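Local coordinates for FAD-binding PCMH-type domain-containing protein (Gibberella zeae, PDB 6YJO) that probably oxidises oligosaccharides, as a secreted fungal flavoenzyme that holds its FAD cofactor through two covalent bonds, at residues N459-Q464 and N497-R502; H102-F107 and F345-L350; T240-S245 and A295-A300; Q287-G292 and N325-G330. All coordinates share one frame; numbering follows the deposited sequence.

Contact 1 (N459-Q464 and N497-R502); sequences NYLDTQ and NPQGIR. With FAD (flavin-adenine dinucleotide), chain C.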
# COMPACT_ATOMS: atom_id res chain seq x y z
N ASN A 459 3.87 -1.21 1.76
CA ASN A 459 3.15 -1.21 0.48
C ASN A 459 3.93 -0.51 -0.62
O ASN A 459 3.68 -0.76 -1.80
CB ASN A 459 1.77 -0.57 0.64
CG ASN A 459 0.73 -1.55 1.15
OD1 ASN A 459 0.75 -2.73 0.82
ND2 ASN A 459 -0.19 -1.05 1.97
N TYR A 460 4.85 0.38 -0.26
CA TYR A 460 5.83 0.95 -1.19
C TYR A 460 7.19 0.30 -1.00
O TYR A 460 8.22 0.98 -0.92
CB TYR A 460 5.92 2.47 -1.01
CG TYR A 460 4.66 3.26 -1.30
CD1 TYR A 460 3.61 2.72 -2.03
CD2 TYR A 460 4.54 4.57 -0.85
CE1 TYR A 460 2.47 3.46 -2.30
CE2 TYR A 460 3.41 5.31 -1.11
CZ TYR A 460 2.37 4.76 -1.83
OH TYR A 460 1.24 5.51 -2.09
N LEU A 461 7.22 -1.03 -0.93
CA LEU A 461 8.43 -1.73 -0.51
C LEU A 461 9.59 -1.41 -1.44
O LEU A 461 9.45 -1.38 -2.66
CB LEU A 461 8.18 -3.24 -0.47
CG LEU A 461 7.70 -3.91 -1.76
CD1 LEU A 461 8.87 -4.51 -2.53
CD2 LEU A 461 6.66 -4.97 -1.44
N ASP A 462 10.75 -1.17 -0.83
CA ASP A 462 12.00 -0.97 -1.56
C ASP A 462 12.59 -2.34 -1.85
O ASP A 462 13.05 -3.03 -0.93
CB ASP A 462 12.96 -0.09 -0.77
CG ASP A 462 14.22 0.23 -1.54
OD1 ASP A 462 14.54 -0.51 -2.49
OD2 ASP A 462 14.88 1.24 -1.20
N THR A 463 12.61 -2.72 -3.12
CA THR A 463 12.94 -4.10 -3.47
C THR A 463 14.42 -4.41 -3.23
O THR A 463 14.77 -5.57 -3.00
CB THR A 463 12.58 -4.35 -4.93
OG1 THR A 463 12.50 -5.76 -5.17
CG2 THR A 463 13.62 -3.73 -5.86
N GLN A 464 15.29 -3.40 -3.25
CA GLN A 464 16.72 -3.62 -3.16
C GLN A 464 17.21 -3.80 -1.73
O GLN A 464 18.43 -3.87 -1.51
CB GLN A 464 17.48 -2.45 -3.81
CG GLN A 464 17.12 -2.20 -5.26
CD GLN A 464 17.46 -3.37 -6.16
OE1 GLN A 464 16.58 -4.15 -6.53
NE2 GLN A 464 18.73 -3.50 -6.52
N ASN A 497 8.52 -14.67 1.50
CA ASN A 497 8.83 -13.67 0.48
C ASN A 497 10.15 -13.01 0.86
O ASN A 497 10.56 -13.07 2.03
CB ASN A 497 7.71 -12.63 0.33
CG ASN A 497 7.54 -11.76 1.56
OD1 ASN A 497 8.26 -10.78 1.74
ND2 ASN A 497 6.58 -12.12 2.40
N PRO A 498 10.83 -12.38 -0.10
CA PRO A 498 12.16 -11.81 0.20
C PRO A 498 12.22 -10.94 1.45
O PRO A 498 13.18 -11.05 2.22
CB PRO A 498 12.47 -11.01 -1.07
CG PRO A 498 11.77 -11.77 -2.14
CD PRO A 498 10.50 -12.29 -1.53
N GLN A 499 11.22 -10.09 1.68
CA GLN A 499 11.21 -9.19 2.83
C GLN A 499 10.17 -9.60 3.86
O GLN A 499 9.65 -8.76 4.60
CB GLN A 499 10.99 -7.75 2.37
CG GLN A 499 12.22 -7.19 1.66
CD GLN A 499 11.95 -5.92 0.88
OE1 GLN A 499 10.93 -5.26 1.07
NE2 GLN A 499 12.87 -5.58 -0.02
N GLY A 500 9.90 -10.90 3.95
CA GLY A 500 8.91 -11.38 4.89
C GLY A 500 9.46 -11.53 6.29
O GLY A 500 10.66 -11.51 6.52
N ILE A 501 8.54 -11.65 7.25
CA ILE A 501 8.94 -11.89 8.63
C ILE A 501 9.56 -13.27 8.74
O ILE A 501 8.95 -14.28 8.35
CB ILE A 501 7.74 -11.74 9.58
CG1 ILE A 501 7.09 -10.36 9.43
CG2 ILE A 501 8.18 -11.99 11.02
CD1 ILE A 501 8.04 -9.19 9.57
N ARG A 502 10.78 -13.34 9.27
CA ARG A 502 11.49 -14.60 9.46
C ARG A 502 11.19 -15.15 10.85
O ARG A 502 11.26 -14.40 11.83
CB ARG A 502 12.99 -14.40 9.30
CG ARG A 502 13.39 -13.83 7.95
CD ARG A 502 13.26 -14.88 6.85
NE ARG A 502 13.81 -14.41 5.57
CZ ARG A 502 13.10 -14.22 4.46
NH1 ARG A 502 11.79 -14.47 4.42
NH2 ARG A 502 13.71 -13.79 3.36
PA FAD C . -0.25 -8.38 -4.50
O1A FAD C . 1.03 -8.52 -5.24
O2A FAD C . -1.35 -9.35 -4.95
O5B FAD C . -0.01 -8.52 -2.95
C5B FAD C . 1.04 -7.78 -2.28
C4B FAD C . 1.40 -8.48 -1.00
O4B FAD C . 0.19 -8.92 -0.33
C3B FAD C . 2.26 -9.73 -1.17
O3B FAD C . 3.14 -9.90 -0.07
C2B FAD C . 1.20 -10.84 -1.22
O2B FAD C . 1.73 -12.10 -0.84
C1B FAD C . 0.20 -10.33 -0.19
N9A FAD C . -1.15 -10.84 -0.37
C8A FAD C . -2.00 -10.64 -1.43
N7A FAD C . -3.16 -11.24 -1.31
C5A FAD C . -3.07 -11.89 -0.08
C6A FAD C . -3.97 -12.70 0.62
N6A FAD C . -5.19 -13.02 0.19
N1A FAD C . -3.57 -13.19 1.82
C2A FAD C . -2.35 -12.87 2.26
N3A FAD C . -1.42 -12.11 1.68
C4A FAD C . -1.84 -11.65 0.50
N1 FAD C . -0.42 2.16 -1.78
C2 FAD C . -0.87 3.17 -0.98
O2 FAD C . -0.74 3.13 0.25
N3 FAD C . -1.51 4.26 -1.55
C4 FAD C . -1.74 4.46 -2.89
O4 FAD C . -2.31 5.47 -3.28
C4X FAD C . -1.25 3.38 -3.73
N5 FAD C . -1.43 3.48 -5.02
C5X FAD C . -0.96 2.45 -5.82
C6 FAD C . -1.11 2.54 -7.20
C7 FAD C . -0.69 1.53 -8.05
C7M FAD C . -0.90 1.66 -9.53
C8 FAD C . -0.04 0.41 -7.50
C8M FAD C . 0.44 -0.72 -8.38
C9 FAD C . 0.14 0.31 -6.12
C9A FAD C . -0.32 1.33 -5.29
N10 FAD C . -0.16 1.26 -3.89
C10 FAD C . -0.60 2.27 -3.08
C1' FAD C . 0.54 0.12 -3.27
C2' FAD C . -0.38 -0.98 -2.78
O2' FAD C . -1.00 -0.60 -1.56
C3' FAD C . 0.45 -2.25 -2.55
O3' FAD C . 1.15 -2.54 -3.76
C4' FAD C . -0.36 -3.48 -2.15
O4' FAD C . 0.31 -4.19 -1.12
C5' FAD C . -0.59 -4.38 -3.34
O5' FAD C . -1.64 -5.32 -3.02
P FAD C . -2.19 -6.30 -4.11
O1P FAD C . -3.01 -7.40 -3.44
O2P FAD C . -2.86 -5.52 -5.18
O3P FAD C . -0.81 -6.91 -4.67
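Thr-463 and Gln-499 mark where two irregular backbones draw nearest, 8.3 Å between their CA atoms, as the loop 459-464 passes a type I beta turn running from Asn-497 to Gly-500. Gln-499 does the bridging. Its CG lies beside its own backbone N (chi1 -72°) and the chain beyond is extended, carrying the amide over to the other loop. There Gln-499 NE2 donates to Asp-462 O at 2.7 Å, with an N-H...O angle of 152°, coming in tilted from the carbonyl plane. The amide oxygen, Gln-499 OE1, packs 3.7 Å from Leu-461 CB and is hydrogen-bonded to Tyr-474 OH. With both ends engaged, the orientation of this buried amide is fixed.

Several partners grip the buried carboxylate of Asp-462: OD1 accepts from Gln-464 N at 3.1 Å, an Asx turn, and bonds to Tyr-346 OH, while OD2 pairs with Arg-442 in a salt bridge and with Thr-348 OG1. Asn-497 O, which closes the beta turn by accepting from Gly-500 N, is met on its opposite face by Arg-502 NH1.

At the start of the 459-464 segment, Asn-459 and Tyr-460 meet the cofactor. Asn-459 OD1 accepts a very short bond from FAD O4' (2.5 Å), while its ND2 is held by His-170 O and Tyr-457 OH. The Tyr-460 ring meets the flavin obliquely, its CE1 3.2 Å from FAD N1. Both segments belong to the berberine-bridge-enzyme-like C-terminal region. Helix 467-475 packs against Leu-461 and Gln-499, helix 479-489 against Ile-501, and strand 346-352 reaches Thr-463 through Tyr-346.

Contact 2 (H102-F107 and F345-L350); sequences HSYGSF and FYSTSL. With FAD (flavin-adenine dinucleotide), chain C.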
# COMPACT_ATOMS: atom_id res chain seq x y z
N HIS A 102 -0.20 -5.82 -7.41
CA HIS A 102 0.51 -4.55 -7.51
C HIS A 102 1.78 -4.49 -6.68
O HIS A 102 2.38 -3.42 -6.59
CB HIS A 102 -0.40 -3.39 -7.11
CG HIS A 102 -1.08 -2.74 -8.26
ND1 HIS A 102 -0.56 -1.63 -8.91
CD2 HIS A 102 -2.22 -3.05 -8.91
CE1 HIS A 102 -1.37 -1.29 -9.90
NE2 HIS A 102 -2.39 -2.14 -9.92
N SER A 103 2.21 -5.60 -6.09
CA SER A 103 3.50 -5.63 -5.40
C SER A 103 4.56 -4.95 -6.25
O SER A 103 4.73 -5.27 -7.43
CB SER A 103 3.90 -7.08 -5.12
OG SER A 103 4.91 -7.15 -4.12
N TYR A 104 5.25 -3.97 -5.66
CA TYR A 104 6.35 -3.31 -6.35
C TYR A 104 7.50 -4.26 -6.64
O TYR A 104 8.41 -3.90 -7.40
CB TYR A 104 6.85 -2.12 -5.53
CG TYR A 104 5.92 -0.92 -5.50
CD1 TYR A 104 4.66 -0.96 -6.09
CD2 TYR A 104 6.31 0.26 -4.89
CE1 TYR A 104 3.82 0.14 -6.07
CE2 TYR A 104 5.47 1.37 -4.86
CZ TYR A 104 4.23 1.30 -5.45
OH TYR A 104 3.40 2.39 -5.42
N GLY A 105 7.49 -5.46 -6.06
CA GLY A 105 8.50 -6.47 -6.33
C GLY A 105 7.88 -7.80 -6.70
O GLY A 105 8.53 -8.84 -6.59
N SER A 106 6.62 -7.79 -7.12
CA SER A 106 5.93 -9.00 -7.57
C SER A 106 6.02 -10.11 -6.53
O SER A 106 6.19 -11.28 -6.85
CB SER A 106 6.48 -9.47 -8.92
OG SER A 106 6.51 -8.41 -9.86
N PHE A 107 5.92 -9.72 -5.25
CA PHE A 107 5.93 -10.69 -4.16
C PHE A 107 4.67 -11.54 -4.13
O PHE A 107 4.64 -12.56 -3.44
CB PHE A 107 6.11 -9.98 -2.82
CG PHE A 107 7.49 -9.39 -2.61
CD1 PHE A 107 8.50 -9.54 -3.55
CD2 PHE A 107 7.77 -8.67 -1.45
CE1 PHE A 107 9.76 -9.00 -3.33
CE2 PHE A 107 9.03 -8.12 -1.23
CZ PHE A 107 10.03 -8.29 -2.17
N PHE A 345 9.12 -0.49 -13.41
CA PHE A 345 9.50 0.62 -12.55
C PHE A 345 10.28 0.09 -11.35
O PHE A 345 10.31 -1.11 -11.08
CB PHE A 345 8.26 1.38 -12.07
CG PHE A 345 7.33 0.54 -11.24
CD1 PHE A 345 6.39 -0.28 -11.84
CD2 PHE A 345 7.43 0.53 -9.86
CE1 PHE A 345 5.55 -1.07 -11.09
CE2 PHE A 345 6.58 -0.26 -9.09
CZ PHE A 345 5.64 -1.06 -9.71
N TYR A 346 10.89 1.03 -10.62
CA TYR A 346 11.48 0.76 -9.32
C TYR A 346 11.13 1.92 -8.39
O TYR A 346 11.21 3.08 -8.80
CB TYR A 346 13.01 0.60 -9.40
CG TYR A 346 13.71 0.73 -8.07
CD1 TYR A 346 13.53 -0.22 -7.07
CD2 TYR A 346 14.55 1.81 -7.82
CE1 TYR A 346 14.17 -0.10 -5.86
CE2 TYR A 346 15.20 1.93 -6.60
CZ TYR A 346 15.00 0.97 -5.62
OH TYR A 346 15.64 1.08 -4.40
N SER A 347 10.75 1.60 -7.15
CA SER A 347 10.30 2.62 -6.22
C SER A 347 10.86 2.35 -4.82
O SER A 347 11.32 1.25 -4.51
CB SER A 347 8.77 2.70 -6.14
OG SER A 347 8.22 3.10 -7.39
N THR A 348 10.79 3.39 -3.99
CA THR A 348 11.16 3.30 -2.59
C THR A 348 10.38 4.37 -1.84
O THR A 348 9.72 5.22 -2.44
CB THR A 348 12.67 3.45 -2.38
OG1 THR A 348 12.99 3.28 -1.00
CG2 THR A 348 13.15 4.82 -2.86
N SER A 349 10.46 4.33 -0.51
CA SER A 349 9.63 5.17 0.34
C SER A 349 10.43 5.68 1.53
O SER A 349 11.57 5.27 1.77
CB SER A 349 8.40 4.40 0.84
OG SER A 349 8.78 3.25 1.56
N LEU A 350 9.80 6.59 2.27
CA LEU A 350 10.29 7.01 3.58
C LEU A 350 9.09 7.35 4.44
O LEU A 350 8.05 7.79 3.94
CB LEU A 350 11.23 8.23 3.49
CG LEU A 350 12.66 7.98 3.01
CD1 LEU A 350 13.39 9.31 2.88
CD2 LEU A 350 13.39 7.04 3.96
PA FAD C . -0.25 -8.38 -4.50
O1A FAD C . 1.03 -8.52 -5.24
O2A FAD C . -1.35 -9.35 -4.95
O5B FAD C . -0.01 -8.52 -2.95
C5B FAD C . 1.04 -7.78 -2.28
C4B FAD C . 1.40 -8.48 -1.00
O4B FAD C . 0.19 -8.92 -0.33
C3B FAD C . 2.26 -9.73 -1.17
O3B FAD C . 3.14 -9.90 -0.07
C2B FAD C . 1.20 -10.84 -1.22
O2B FAD C . 1.73 -12.10 -0.84
C1B FAD C . 0.20 -10.33 -0.19
N9A FAD C . -1.15 -10.84 -0.37
C8A FAD C . -2.00 -10.64 -1.43
N7A FAD C . -3.16 -11.24 -1.31
C5A FAD C . -3.07 -11.89 -0.08
C6A FAD C . -3.97 -12.70 0.62
N6A FAD C . -5.19 -13.02 0.19
N1A FAD C . -3.57 -13.19 1.82
C2A FAD C . -2.35 -12.87 2.26
N3A FAD C . -1.42 -12.11 1.68
C4A FAD C . -1.84 -11.65 0.50
N1 FAD C . -0.42 2.16 -1.78
C2 FAD C . -0.87 3.17 -0.98
O2 FAD C . -0.74 3.13 0.25
N3 FAD C . -1.51 4.26 -1.55
C4 FAD C . -1.74 4.46 -2.89
O4 FAD C . -2.31 5.47 -3.28
C4X FAD C . -1.25 3.38 -3.73
N5 FAD C . -1.43 3.48 -5.02
C5X FAD C . -0.96 2.45 -5.82
C6 FAD C . -1.11 2.54 -7.20
C7 FAD C . -0.69 1.53 -8.05
C7M FAD C . -0.90 1.66 -9.53
C8 FAD C . -0.04 0.41 -7.50
C8M FAD C . 0.44 -0.72 -8.38
C9 FAD C . 0.14 0.31 -6.12
C9A FAD C . -0.32 1.33 -5.29
N10 FAD C . -0.16 1.26 -3.89
C10 FAD C . -0.60 2.27 -3.08
C1' FAD C . 0.54 0.12 -3.27
C2' FAD C . -0.38 -0.98 -2.78
O2' FAD C . -1.00 -0.60 -1.56
C3' FAD C . 0.45 -2.25 -2.55
O3' FAD C . 1.15 -2.54 -3.76
C4' FAD C . -0.36 -3.48 -2.15
O4' FAD C . 0.31 -4.19 -1.12
C5' FAD C . -0.59 -4.38 -3.34
O5' FAD C . -1.64 -5.32 -3.02
P FAD C . -2.19 -6.30 -4.11
O1P FAD C . -3.01 -7.40 -3.44
O2P FAD C . -2.86 -5.52 -5.18
O3P FAD C . -0.81 -6.91 -4.67
O HOH W 1 10.19 -1.84 -7.36
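Tyr-104 and Phe-345 form the aromatic part of this contact, a T-shaped pair with ring planes at 87° and centroids 5.2 Å apart. The edge of Phe-345 points at one face of Tyr-104, its CE2 sitting 3.6 Å from Tyr-104 CD1, toward the rim of the ring. Two residues on, in strand 346-352, Ser-347 CB packs 3.7 Å from Tyr-104 CD2.

Polar links are sparser. A water takes Tyr-104 O as acceptor at 2.7 Å and reaches Ser-347 N only weakly. The hydroxyls of both side chains are taken up by strand 417-423: Tyr-104 OH by Gln-420, Ser-347 OG by Ser-422.

The loop 102-107 carries one of the two flavin attachments, in the PCMH-type FAD domain. His-102 ND1 is joined to FAD C8M at 1.5 Å, the 8-alpha-histidyl linkage, with Cys-162 as the second covalent tether. Ser-103 N donates to FAD O1A of the diphosphate at 3.3 Å, whereas His-102 N makes only weak bonds there. Ser-103 OG, anti to its own amide nitrogen (chi1 -162°), accepts from Phe-107 N, just past the type I turn 103-106. Tyr-104 then presents its ring edge to the flavin, CE1 3.7 Å from FAD C9.

Contact 3 (T240-S245 and A295-A300); sequences TVTPFS and ANLNTA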
# COMPACT_ATOMS: atom_id res chain seq x y z
N THR A 240 -20.09 16.01 -0.58
CA THR A 240 -19.47 17.28 -0.95
C THR A 240 -17.96 17.11 -0.82
O THR A 240 -17.42 17.15 0.29
CB THR A 240 -20.00 18.40 -0.06
OG1 THR A 240 -21.41 18.57 -0.30
CG2 THR A 240 -19.28 19.71 -0.34
N VAL A 241 -17.28 16.92 -1.94
CA VAL A 241 -15.85 16.61 -1.96
C VAL A 241 -15.19 17.49 -3.01
O VAL A 241 -15.65 17.56 -4.16
CB VAL A 241 -15.59 15.12 -2.24
CG1 VAL A 241 -16.70 14.26 -1.62
CG2 VAL A 241 -15.46 14.82 -3.73
N THR A 242 -14.11 18.17 -2.62
CA THR A 242 -13.42 19.12 -3.49
C THR A 242 -11.98 18.69 -3.74
O THR A 242 -11.10 18.94 -2.90
CB THR A 242 -13.45 20.52 -2.88
OG1 THR A 242 -14.80 20.86 -2.54
CG2 THR A 242 -12.89 21.55 -3.86
N PRO A 243 -11.68 18.06 -4.87
CA PRO A 243 -10.27 17.93 -5.29
C PRO A 243 -9.68 19.29 -5.62
O PRO A 243 -10.39 20.24 -5.94
CB PRO A 243 -10.34 17.03 -6.53
CG PRO A 243 -11.67 16.35 -6.47
CD PRO A 243 -12.59 17.28 -5.73
N PHE A 244 -8.35 19.37 -5.52
CA PHE A 244 -7.65 20.60 -5.88
C PHE A 244 -6.23 20.28 -6.31
O PHE A 244 -5.65 19.26 -5.94
CB PHE A 244 -7.63 21.60 -4.71
CG PHE A 244 -6.90 21.11 -3.48
CD1 PHE A 244 -7.54 20.32 -2.54
CD2 PHE A 244 -5.58 21.47 -3.26
CE1 PHE A 244 -6.88 19.89 -1.41
CE2 PHE A 244 -4.91 21.03 -2.13
CZ PHE A 244 -5.56 20.24 -1.20
N SER A 245 -5.68 21.19 -7.13
CA SER A 245 -4.26 21.20 -7.48
C SER A 245 -3.73 22.62 -7.34
O SER A 245 -4.46 23.59 -7.51
CB SER A 245 -4.02 20.70 -8.92
OG SER A 245 -4.36 21.69 -9.87
N ALA A 295 -15.19 27.21 -0.74
CA ALA A 295 -14.90 28.37 0.11
C ALA A 295 -14.26 27.95 1.43
O ALA A 295 -13.44 28.70 1.98
CB ALA A 295 -16.17 29.17 0.35
N ASN A 296 -14.62 26.78 1.96
CA ASN A 296 -13.98 26.31 3.18
C ASN A 296 -12.56 25.83 2.90
O ASN A 296 -11.66 26.07 3.71
CB ASN A 296 -14.80 25.20 3.83
CG ASN A 296 -16.05 25.71 4.50
OD1 ASN A 296 -17.12 25.12 4.36
ND2 ASN A 296 -15.93 26.81 5.24
N LEU A 297 -12.36 25.14 1.77
CA LEU A 297 -11.00 24.79 1.36
C LEU A 297 -10.12 26.03 1.27
O LEU A 297 -8.97 26.02 1.71
CB LEU A 297 -11.04 24.06 0.02
CG LEU A 297 -9.72 23.86 -0.73
CD1 LEU A 297 -8.85 22.83 -0.03
CD2 LEU A 297 -9.98 23.44 -2.17
N ASN A 298 -10.67 27.12 0.72
CA ASN A 298 -9.90 28.35 0.59
C ASN A 298 -9.40 28.85 1.94
O ASN A 298 -8.26 29.31 2.06
CB ASN A 298 -10.76 29.42 -0.09
CG ASN A 298 -10.96 29.14 -1.57
OD1 ASN A 298 -10.10 28.54 -2.22
ND2 ASN A 298 -12.10 29.57 -2.11
N THR A 299 -10.24 28.77 2.98
CA THR A 299 -9.80 29.20 4.30
C THR A 299 -8.77 28.25 4.89
O THR A 299 -7.87 28.69 5.61
CB THR A 299 -11.00 29.33 5.24
OG1 THR A 299 -11.80 28.14 5.15
CG2 THR A 299 -11.84 30.55 4.87
N ALA A 300 -8.88 26.95 4.61
CA ALA A 300 -7.92 25.99 5.14
C ALA A 300 -6.55 26.17 4.51
O ALA A 300 -5.52 26.01 5.17
CB ALA A 300 -8.42 24.57 4.92
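Leu-297 and Phe-244 come together through their first torsions. On the helix, Leu-297 has CG anti to its backbone N (chi1 168°), which sends both methyls out toward the sheet; on strand 242-248, Phe-244 has CG between its backbone N and carbonyl carbon (chi1 63°), which turns a ring face to meet them. The two methyls divide the work. Leu-297 CD1 sits over the Phe-244 face, 4.1 Å from the ring centroid and 26° off the normal, a CH-pi contact in which Leu-297 CD1 is nearest Phe-244 CD1 and CE1. Leu-297 CD2 packs against both strand side chains, 3.9 Å from Thr-242 CG2 and 3.9 Å from Phe-244 CB.

Thr-242 shows only its methyl to the helix; its OG1 is hydrogen-bonded to Gly-292 O and Thr-317 OG1, which satisfies the buried hydroxyl. The contact is thus wholly apolar, with Leu-273 and Met-275 of strand 273-280 and Tyr-290 of strand 283-290 extending the same greasy layer. Pro-243, whose CB points away from helix 294-308, packs instead on Met-323 of helix 320-326.

This is layered alpha/beta packing, an antiparallel sheet with helices laid against it, as in the substrate domain of berberine-bridge-like flavoenzymes.

Contact 4 (Q287-G292 and N325-G330); sequences QGVYYG and NKYANG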
# COMPACT_ATOMS: atom_id res chain seq x y z
N GLN A 287 -1.40 18.76 -4.61
CA GLN A 287 -2.72 18.27 -4.97
C GLN A 287 -3.28 17.45 -3.81
O GLN A 287 -2.54 16.77 -3.10
CB GLN A 287 -2.65 17.41 -6.24
CG GLN A 287 -1.84 16.12 -6.07
CD GLN A 287 -1.44 15.49 -7.40
OE1 GLN A 287 -1.57 16.11 -8.45
NE2 GLN A 287 -0.96 14.25 -7.35
N GLY A 288 -4.60 17.51 -3.65
CA GLY A 288 -5.24 16.78 -2.57
C GLY A 288 -6.74 16.82 -2.67
O GLY A 288 -7.30 17.09 -3.74
N VAL A 289 -7.40 16.54 -1.54
CA VAL A 289 -8.85 16.48 -1.47
C VAL A 289 -9.30 17.10 -0.15
O VAL A 289 -8.77 16.77 0.92
CB VAL A 289 -9.39 15.04 -1.57
CG1 VAL A 289 -10.90 15.02 -1.33
CG2 VAL A 289 -9.04 14.42 -2.92
N TYR A 290 -10.28 18.00 -0.22
CA TYR A 290 -10.91 18.59 0.95
C TYR A 290 -12.38 18.17 0.97
O TYR A 290 -13.14 18.51 0.05
CB TYR A 290 -10.79 20.12 0.94
CG TYR A 290 -11.35 20.78 2.17
CD1 TYR A 290 -10.57 20.92 3.32
CD2 TYR A 290 -12.65 21.29 2.20
CE1 TYR A 290 -11.07 21.52 4.45
CE2 TYR A 290 -13.16 21.90 3.33
CZ TYR A 290 -12.37 22.02 4.46
OH TYR A 290 -12.86 22.62 5.59
N TYR A 291 -12.77 17.43 2.00
CA TYR A 291 -14.16 16.99 2.15
C TYR A 291 -14.95 18.15 2.73
O TYR A 291 -15.13 18.29 3.94
CB TYR A 291 -14.23 15.73 3.00
CG TYR A 291 -13.46 14.59 2.36
CD1 TYR A 291 -13.95 13.97 1.22
CD2 TYR A 291 -12.24 14.17 2.87
CE1 TYR A 291 -13.25 12.95 0.61
CE2 TYR A 291 -11.53 13.15 2.27
CZ TYR A 291 -12.04 12.54 1.14
OH TYR A 291 -11.34 11.52 0.53
N GLY A 292 -15.43 19.00 1.83
CA GLY A 292 -16.10 20.22 2.21
C GLY A 292 -16.26 21.11 0.99
O GLY A 292 -16.01 20.69 -0.15
N ASN A 325 -12.56 8.94 -9.33
CA ASN A 325 -12.27 8.86 -10.75
C ASN A 325 -11.23 9.89 -11.18
O ASN A 325 -10.42 9.62 -12.06
CB ASN A 325 -13.55 9.03 -11.57
CG ASN A 325 -14.28 7.72 -11.80
OD1 ASN A 325 -13.75 6.81 -12.42
ND2 ASN A 325 -15.51 7.64 -11.31
N LYS A 326 -11.24 11.08 -10.57
CA LYS A 326 -10.29 12.11 -10.97
C LYS A 326 -8.87 11.72 -10.62
O LYS A 326 -7.92 12.16 -11.29
CB LYS A 326 -10.65 13.45 -10.32
CG LYS A 326 -9.65 14.56 -10.64
CD LYS A 326 -10.32 15.94 -10.65
CE LYS A 326 -9.32 17.04 -11.00
NZ LYS A 326 -8.21 17.13 -10.01
N TYR A 327 -8.69 10.91 -9.58
CA TYR A 327 -7.37 10.49 -9.13
C TYR A 327 -7.08 9.03 -9.45
O TYR A 327 -6.06 8.49 -9.00
CB TYR A 327 -7.23 10.74 -7.62
CG TYR A 327 -6.97 12.18 -7.27
CD1 TYR A 327 -5.82 12.83 -7.70
CD2 TYR A 327 -7.86 12.90 -6.47
CE1 TYR A 327 -5.57 14.14 -7.38
CE2 TYR A 327 -7.62 14.22 -6.14
CZ TYR A 327 -6.47 14.83 -6.59
OH TYR A 327 -6.21 16.14 -6.27
N ALA A 328 -7.94 8.37 -10.23
CA ALA A 328 -7.71 7.00 -10.68
C ALA A 328 -6.71 6.91 -11.82
O ALA A 328 -6.33 5.79 -12.19
CB ALA A 328 -9.03 6.36 -11.12
N ASN A 329 -6.29 8.03 -12.40
CA ASN A 329 -5.25 8.05 -13.43
C ASN A 329 -5.72 7.32 -14.69
O ASN A 329 -5.02 6.49 -15.26
CB ASN A 329 -3.95 7.43 -12.90
CG ASN A 329 -2.75 7.76 -13.78
OD1 ASN A 329 -2.59 8.89 -14.25
ND2 ASN A 329 -1.88 6.77 -13.99
N GLY A 330 -6.94 7.66 -15.14
CA GLY A 330 -7.50 7.09 -16.35
C GLY A 330 -8.13 5.72 -16.20
O GLY A 330 -8.80 5.27 -17.14
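Tyr-327 meets the strand with its hydroxyl end: Gly-288 O lies at the ring's edge, near its plane, while Val-289 CG2 and Gln-287 CD approach obliquely. The ring of Phe-178, from a loop, also meets Tyr-327, their planes at about 50°. A second flat group belongs to the strand segment itself, the ring of Tyr-291, over one face of which Val-289 CG1 stands 3.6 Å above the plane and toward the rim. Val-289 therefore serves two tyrosines with its two methyls, CG1 for Tyr-291 and CG2 for Tyr-327.

The tightest apolar touch is Val-289 CG2 to Tyr-327 CE2 at 3.5 Å, the two side chains running antiparallel alongside one another. Gln-287 adds its CB, 3.8 Å from Tyr-327 OH, before its amide turns to Gln-276 on strand 273-280.

Tyr-327 is the first residue to leave helical geometry after helix 320-326, and its CG lies beside its backbone N (chi1 -78°), an orientation that takes the ring across to the sheet. Ser-161, which binds FAD, lies close by, about 4 Å between side chains.

One directed bond crosses: Tyr-327 OH donates to Gly-288 O at 2.9 Å, with the hydroxyl tilted 31° out of the carbonyl plane. Gly-288 O, already facing Phe-244 N in the strand pairing, takes the phenol as a second partner, tying the end of helix 320-326 to the sheet, which probably favours one orientation of the hydroxyl proton.

Contacts 3 and 4 sit side by side, centres 11 Å apart, on the same antiparallel sheet: strands 242-248 and 283-290 are neighbours in it, with Thr-242 N 2.9 Å from Tyr-290 O. Their segments alternate along the chain. Contact 2 reaches the other end of that sheet through its outermost strand 346-352, and contacts 3 and 4 both fall between its two segments in sequence. Contact 1 opens last, 9 Å from contact 2 between centres, and both touch FAD. Contact 3 lies about 37 Å from contact 1 between centres. One sheet thus runs from beside the flavin, at contact 2, toward its far, helix-covered edge at contact 3, with contact 4 between them and again near the pocket.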